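Local coordinates for outer membrane protein (Tpn50) (Borrelia burgdorferi, PDB 3OON), which probably anchors the outer membrane to the cell wall by binding peptidoglycan through this C-terminal OmpA-like domain, at residues 46-58 with 112-123. Numbering follows the deposited sequence. Where two conformers were deposited one is given.
Sequences FKKNNILIEGHTE and AKNRRVEITILN. With SO4 (sulfate ion), chain B.
Strands 51-55 and 114-122 run nearly antiparallel in the mixed sheet of the OmpA-like domain, and past Gly55 the contact continues into a site that holds a sulfate. Leu52 and Thr120 form one hydrogen-bonded pair, Thr120 N to Leu52 O being 2.8 Å; Glu54 and Glu118 form the other. One face of this ladder carries Ile51, Ile53, Val117 and Ile119, whose side chains lie side by side. At the C-terminal end of strand 114-122, Ile121 CD1 sits over one face of the Phe46 ring, 4.1 Å from its centroid in a CH-pi contact, and Asn49 ND2 donates to Leu122 O at 3.0 Å.

In the fold, strand 51-55 lies between 114-122 and the parallel strand 92-96, with helix 63-83 packed on the isoleucine face through Ala74. The other face carries Leu52, Thr120, Glu54 and Glu118; Leu52 CB packs on Leu122 CD2, and the polar cluster gathers at the Glu118 end. There His56 NE2 gives a short bond (2.6 Å) to the syn lone pair of Glu118 OE1, close to the imidazole plane, with ring and carboxylate turned 56° apart. The glutamate chain turns about CB-CG (chi2 94°), bringing the carboxylate to the ring edge. Its OE2 takes a salt bridge from Arg116 NH2 at 3.0 Å, and the same nitrogen lies over one imidazole face while Trp97 meets the ring nearly parallel. Glu54 OE1 reaches a water shared with Leu52 O and Thr120 OG1, its OE2 accepting from Trp97.

Beyond His56, the Glu58 carboxylate stacks flat on the Arg115 guanidinium (planes 3° apart), OE1 above its centre, a purely electrostatic salt bridge. The NE/NH2 edge faces the anion: NE donates to sulfate O2 at 2.8 Å and NH2 to O1, while NH1 donates to Ala112 O and Asn114 O. Glu58 N, Arg73 and Gln59 N also hold the sulfate, probably from the crystallisation liquor.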
loop_
_atom_site.group_PDB
_atom_site.type_symbol
_atom_site.label_atom_id
_atom_site.label_comp_id
_atom_site.label_asym_id
_atom_site.label_seq_id
_atom_site.Cartn_x
_atom_site.Cartn_y
_atom_site.Cartn_z
ATOM N N PHE A 46 0.947 -10.954 -7.429
ATOM C CA PHE A 46 1.450 -11.962 -6.511
ATOM C C PHE A 46 0.659 -13.222 -6.821
ATOM O O PHE A 46 -0.179 -13.682 -6.038
ATOM C CB PHE A 46 1.297 -11.499 -5.055
ATOM C CG PHE A 46 2.249 -10.403 -4.672
ATOM C CD1 PHE A 46 3.464 -10.699 -4.062
ATOM C CD2 PHE A 46 1.941 -9.069 -4.934
ATOM C CE1 PHE A 46 4.357 -9.679 -3.704
ATOM C CE2 PHE A 46 2.819 -8.046 -4.578
ATOM C CZ PHE A 46 4.029 -8.354 -3.958
ATOM N N LYS A 47 0.953 -13.768 -7.998
ATOM C CA LYS A 47 0.165 -14.841 -8.598
ATOM C C LYS A 47 0.172 -16.153 -7.810
ATOM O O LYS A 47 -0.862 -16.808 -7.675
ATOM C CB LYS A 47 0.615 -15.079 -10.049
ATOM C CG LYS A 47 2.040 -14.626 -10.356
ATOM C CD LYS A 47 2.510 -15.141 -11.704
ATOM C CE LYS A 47 3.647 -14.294 -12.252
ATOM N NZ LYS A 47 4.650 -13.963 -11.201
ATOM N N LYS A 48 1.341 -16.530 -7.292
ATOM C CA LYS A 48 1.526 -17.828 -6.633
ATOM C C LYS A 48 1.097 -17.825 -5.169
ATOM O O LYS A 48 0.862 -18.879 -4.579
ATOM C CB LYS A 48 2.983 -18.286 -6.746
ATOM C CG LYS A 48 3.290 -19.100 -8.000
ATOM C CD LYS A 48 4.710 -19.653 -7.969
ATOM C CE LYS A 48 4.856 -20.866 -8.879
ATOM N NZ LYS A 48 4.082 -22.027 -8.357
ATOM N N ASN A 49 0.988 -16.636 -4.585
ATOM C CA ASN A 49 0.682 -16.512 -3.157
ATOM C C ASN A 49 -0.750 -16.847 -2.762
ATOM O O ASN A 49 -1.702 -16.501 -3.465
ATOM C CB ASN A 49 1.025 -15.114 -2.644
ATOM C CG ASN A 49 2.425 -14.684 -3.024
ATOM O OD1 ASN A 49 2.725 -14.487 -4.202
ATOM N ND2 ASN A 49 3.292 -14.550 -2.033
ATOM N N ASN A 50 -0.884 -17.510 -1.614
ATOM C CA ASN A 50 -2.167 -17.652 -0.953
ATOM C C ASN A 50 -2.436 -16.371 -0.192
ATOM O O ASN A 50 -1.503 -15.619 0.096
ATOM C CB ASN A 50 -2.148 -18.860 -0.016
ATOM C CG ASN A 50 -1.883 -20.155 -0.766
ATOM O OD1 ASN A 50 -2.575 -20.460 -1.736
ATOM N ND2 ASN A 50 -0.873 -20.908 -0.339
ATOM N N ILE A 51 -3.701 -16.107 0.114
ATOM C CA ILE A 51 -4.044 -14.910 0.892
ATOM C C ILE A 51 -4.905 -15.232 2.110
ATOM O O ILE A 51 -5.616 -16.232 2.137
ATOM C CB ILE A 51 -4.737 -13.790 0.049
ATOM C CG1 ILE A 51 -6.103 -14.235 -0.482
ATOM C CG2 ILE A 51 -3.827 -13.295 -1.096
ATOM C CD1 ILE A 51 -6.896 -13.072 -1.114
ATOM N N LEU A 52 -4.830 -14.371 3.112
ATOM C CA LEU A 52 -5.679 -14.476 4.295
ATOM C C LEU A 52 -6.505 -13.206 4.380
ATOM O O LEU A 52 -5.939 -12.102 4.343
ATOM C CB LEU A 52 -4.800 -14.613 5.544
ATOM C CG LEU A 52 -5.448 -14.328 6.904
ATOM C CD1 LEU A 52 -6.459 -15.408 7.244
ATOM C CD2 LEU A 52 -4.365 -14.283 7.971
ATOM N N ILE A 53 -7.828 -13.354 4.477
ATOM C CA ILE A 53 -8.724 -12.208 4.562
ATOM C C ILE A 53 -9.382 -12.229 5.927
ATOM O O ILE A 53 -10.029 -13.225 6.293
ATOM C CB ILE A 53 -9.822 -12.214 3.480
ATOM C CG1 ILE A 53 -9.214 -12.432 2.089
ATOM C CG2 ILE A 53 -10.642 -10.907 3.560
ATOM C CD1 ILE A 53 -10.228 -12.353 0.955
ATOM N N GLU A 54 -9.218 -11.140 6.674
ATOM C CA GLU A 54 -9.684 -11.063 8.060
ATOM C C GLU A 54 -10.732 -9.974 8.221
ATOM O O GLU A 54 -10.501 -8.815 7.829
ATOM C CB GLU A 54 -8.506 -10.801 9.002
ATOM C CG GLU A 54 -7.434 -11.883 8.947
ATOM C CD GLU A 54 -6.268 -11.591 9.852
ATOM O OE1 GLU A 54 -5.296 -10.949 9.390
ATOM O OE2 GLU A 54 -6.322 -12.000 11.030
ATOM N N GLY A 55 -11.885 -10.357 8.764
ATOM C CA GLY A 55 -13.030 -9.462 8.921
ATOM C C GLY A 55 -13.238 -9.077 10.372
ATOM O O GLY A 55 -12.796 -9.788 11.292
ATOM N N HIS A 56 -13.921 -7.950 10.574
ATOM C CA HIS A 56 -14.141 -7.399 11.896
ATOM C C HIS A 56 -15.522 -6.774 12.028
ATOM O O HIS A 56 -16.117 -6.282 11.052
ATOM C CB HIS A 56 -13.087 -6.330 12.239
ATOM C CG HIS A 56 -11.675 -6.815 12.148
ATOM N ND1 HIS A 56 -10.986 -7.313 13.233
ATOM C CD2 HIS A 56 -10.821 -6.877 11.100
ATOM C CE1 HIS A 56 -9.768 -7.660 12.857
ATOM N NE2 HIS A 56 -9.642 -7.404 11.567
ATOM N N THR A 57 -16.025 -6.813 13.254
ATOM C CA THR A 57 -17.214 -6.077 13.631
ATOM C C THR A 57 -16.818 -5.104 14.730
ATOM O O THR A 57 -15.717 -5.189 15.274
ATOM C CB THR A 57 -18.318 -7.004 14.165
ATOM O OG1 THR A 57 -17.764 -7.862 15.168
ATOM C CG2 THR A 57 -18.890 -7.860 13.054
ATOM N N GLU A 58 -17.729 -4.194 15.058
ATOM C CA GLU A 58 -17.486 -3.215 16.114
ATOM C C GLU A 58 -18.441 -3.375 17.294
ATOM O O GLU A 58 -18.055 -3.136 18.440
ATOM C CB GLU A 58 -17.555 -1.801 15.547
ATOM C CG GLU A 58 -16.442 -1.521 14.545
ATOM C CD GLU A 58 -16.353 -0.070 14.120
ATOM O OE1 GLU A 58 -17.290 0.713 14.404
ATOM O OE2 GLU A 58 -15.335 0.284 13.483
ATOM N N ALA A 112 -18.756 6.187 8.407
ATOM C CA ALA A 112 -19.335 5.584 9.606
ATOM C C ALA A 112 -19.656 4.111 9.387
ATOM O O ALA A 112 -19.592 3.312 10.326
ATOM C CB ALA A 112 -20.584 6.339 10.033
ATOM N N LYS A 113 -20.010 3.765 8.149
ATOM C CA LYS A 113 -20.239 2.374 7.746
ATOM C C LYS A 113 -18.903 1.632 7.622
ATOM O O LYS A 113 -18.871 0.396 7.533
ATOM C CB LYS A 113 -20.972 2.323 6.404
ATOM C CG LYS A 113 -22.409 2.845 6.417
ATOM C CD LYS A 113 -22.926 2.986 4.985
ATOM C CE LYS A 113 -23.906 4.153 4.822
ATOM N NZ LYS A 113 -25.189 3.934 5.556
ATOM N N ASN A 114 -17.811 2.400 7.613
ATOM C CA ASN A 114 -16.452 1.864 7.459
ATOM C C ASN A 114 -16.041 0.832 8.511
ATOM O O ASN A 114 -16.059 1.102 9.711
ATOM C CB ASN A 114 -15.420 2.998 7.436
ATOM C CG ASN A 114 -15.091 3.471 6.029
ATOM O OD1 ASN A 114 -14.994 2.674 5.087
ATOM N ND2 ASN A 114 -14.876 4.770 5.886
ATOM N N ARG A 115 -15.644 -0.344 8.032
ATOM C CA ARG A 115 -15.159 -1.417 8.892
ATOM C C ARG A 115 -13.809 -1.937 8.394
ATOM O O ARG A 115 -13.549 -1.988 7.184
ATOM C CB ARG A 115 -16.167 -2.568 8.949
ATOM C CG ARG A 115 -17.501 -2.226 9.598
ATOM C CD ARG A 115 -17.318 -1.882 11.059
ATOM N NE ARG A 115 -18.584 -1.519 11.698
ATOM C CZ ARG A 115 -19.095 -0.287 11.733
ATOM N NH1 ARG A 115 -18.465 0.736 11.153
ATOM N NH2 ARG A 115 -20.254 -0.074 12.342
ATOM N N ARG A 116 -12.968 -2.334 9.343
ATOM C CA ARG A 116 -11.615 -2.774 9.066
ATOM C C ARG A 116 -11.614 -4.141 8.393
ATOM O O ARG A 116 -12.327 -5.058 8.815
ATOM C CB ARG A 116 -10.802 -2.835 10.363
ATOM C CG ARG A 116 -10.556 -1.469 11.035
ATOM C CD ARG A 116 -9.834 -1.632 12.373
ATOM N NE ARG A 116 -8.885 -2.750 12.331
ATOM C CZ ARG A 116 -8.968 -3.857 13.070
ATOM N NH1 ARG A 116 -9.946 -4.017 13.958
ATOM N NH2 ARG A 116 -8.049 -4.800 12.926
ATOM N N VAL A 117 -10.817 -4.248 7.330
ATOM C CA VAL A 117 -10.534 -5.520 6.671
ATOM C C VAL A 117 -9.032 -5.555 6.474
ATOM O O VAL A 117 -8.397 -4.528 6.210
ATOM C CB VAL A 117 -11.237 -5.684 5.286
ATOM C CG1 VAL A 117 -10.996 -7.093 4.714
ATOM C CG2 VAL A 117 -12.721 -5.454 5.377
ATOM N N GLU A 118 -8.456 -6.735 6.624
ATOM C CA GLU A 118 -7.061 -6.912 6.318
ATOM C C GLU A 118 -6.983 -8.048 5.340
ATOM O O GLU A 118 -7.758 -9.009 5.431
ATOM C CB GLU A 118 -6.240 -7.241 7.562
ATOM C CG GLU A 118 -6.116 -6.096 8.555
ATOM C CD GLU A 118 -7.174 -6.163 9.638
ATOM O OE1 GLU A 118 -7.406 -7.279 10.180
ATOM O OE2 GLU A 118 -7.772 -5.103 9.939
ATOM N N ILE A 119 -6.060 -7.922 4.398
ATOM C CA ILE A 119 -5.708 -9.013 3.515
ATOM C C ILE A 119 -4.192 -9.169 3.577
ATOM O O ILE A 119 -3.443 -8.194 3.387
ATOM C CB ILE A 119 -6.138 -8.743 2.072
ATOM C CG1 ILE A 119 -7.663 -8.664 1.964
ATOM C CG2 ILE A 119 -5.601 -9.845 1.146
ATOM C CD1 ILE A 119 -8.186 -8.290 0.573
ATOM N N THR A 120 -3.733 -10.377 3.862
ATOM C CA THR A 120 -2.300 -10.649 3.901
ATOM C C THR A 120 -1.878 -11.502 2.709
ATOM O O THR A 120 -2.437 -12.575 2.482
ATOM C CB THR A 120 -1.893 -11.313 5.223
ATOM O OG1 THR A 120 -2.277 -10.461 6.312
ATOM C CG2 THR A 120 -0.377 -11.535 5.290
ATOM N N ILE A 121 -0.901 -11.010 1.951
ATOM C CA ILE A 121 -0.296 -11.807 0.887
ATOM C C ILE A 121 0.694 -12.716 1.589
ATOM O O ILE A 121 1.740 -12.263 2.069
ATOM C CB ILE A 121 0.398 -10.945 -0.182
ATOM C CG1 ILE A 121 -0.584 -9.907 -0.743
ATOM C CG2 ILE A 121 0.928 -11.836 -1.313
ATOM C CD1 ILE A 121 0.075 -8.823 -1.600
ATOM N N LEU A 122 0.331 -13.991 1.698
ATOM C CA LEU A 122 1.095 -14.940 2.502
ATOM C C LEU A 122 2.372 -15.347 1.797
ATOM O O LEU A 122 2.377 -15.588 0.591
ATOM C CB LEU A 122 0.253 -16.179 2.828
ATOM C CG LEU A 122 -1.059 -15.936 3.581
ATOM C CD1 LEU A 122 -1.855 -17.225 3.653
ATOM C CD2 LEU A 122 -0.817 -15.347 4.992
ATOM N N ASN A 123 3.446 -15.420 2.571
ATOM C CA ASN A 123 4.764 -15.784 2.059
ATOM C C ASN A 123 4.799 -17.088 1.266
ATOM O O ASN A 123 5.236 -17.101 0.106
ATOM C CB ASN A 123 5.765 -15.834 3.206
ATOM C CG ASN A 123 6.564 -14.561 3.325
ATOM O OD1 ASN A 123 6.288 -13.719 4.182
ATOM N ND2 ASN A 123 7.566 -14.408 2.460
HETATM S S SO4 B . -20.894 -3.895 13.285
HETATM O O1 SO4 B . -21.326 -2.527 13.566
HETATM O O2 SO4 B . -19.522 -3.898 12.793
HETATM O O3 SO4 B . -20.976 -4.652 14.533
HETATM O O4 SO4 B . -21.801 -4.481 12.304
HETATM O O HOH W 1 1.571 -18.015 -0.242
HETATM O O HOH W 2 -4.972 -10.490 6.810
HETATM O O HOH W 3 -14.699 -6.094 8.427
HETATM O O HOH W 4 -13.935 -2.422 12.060
#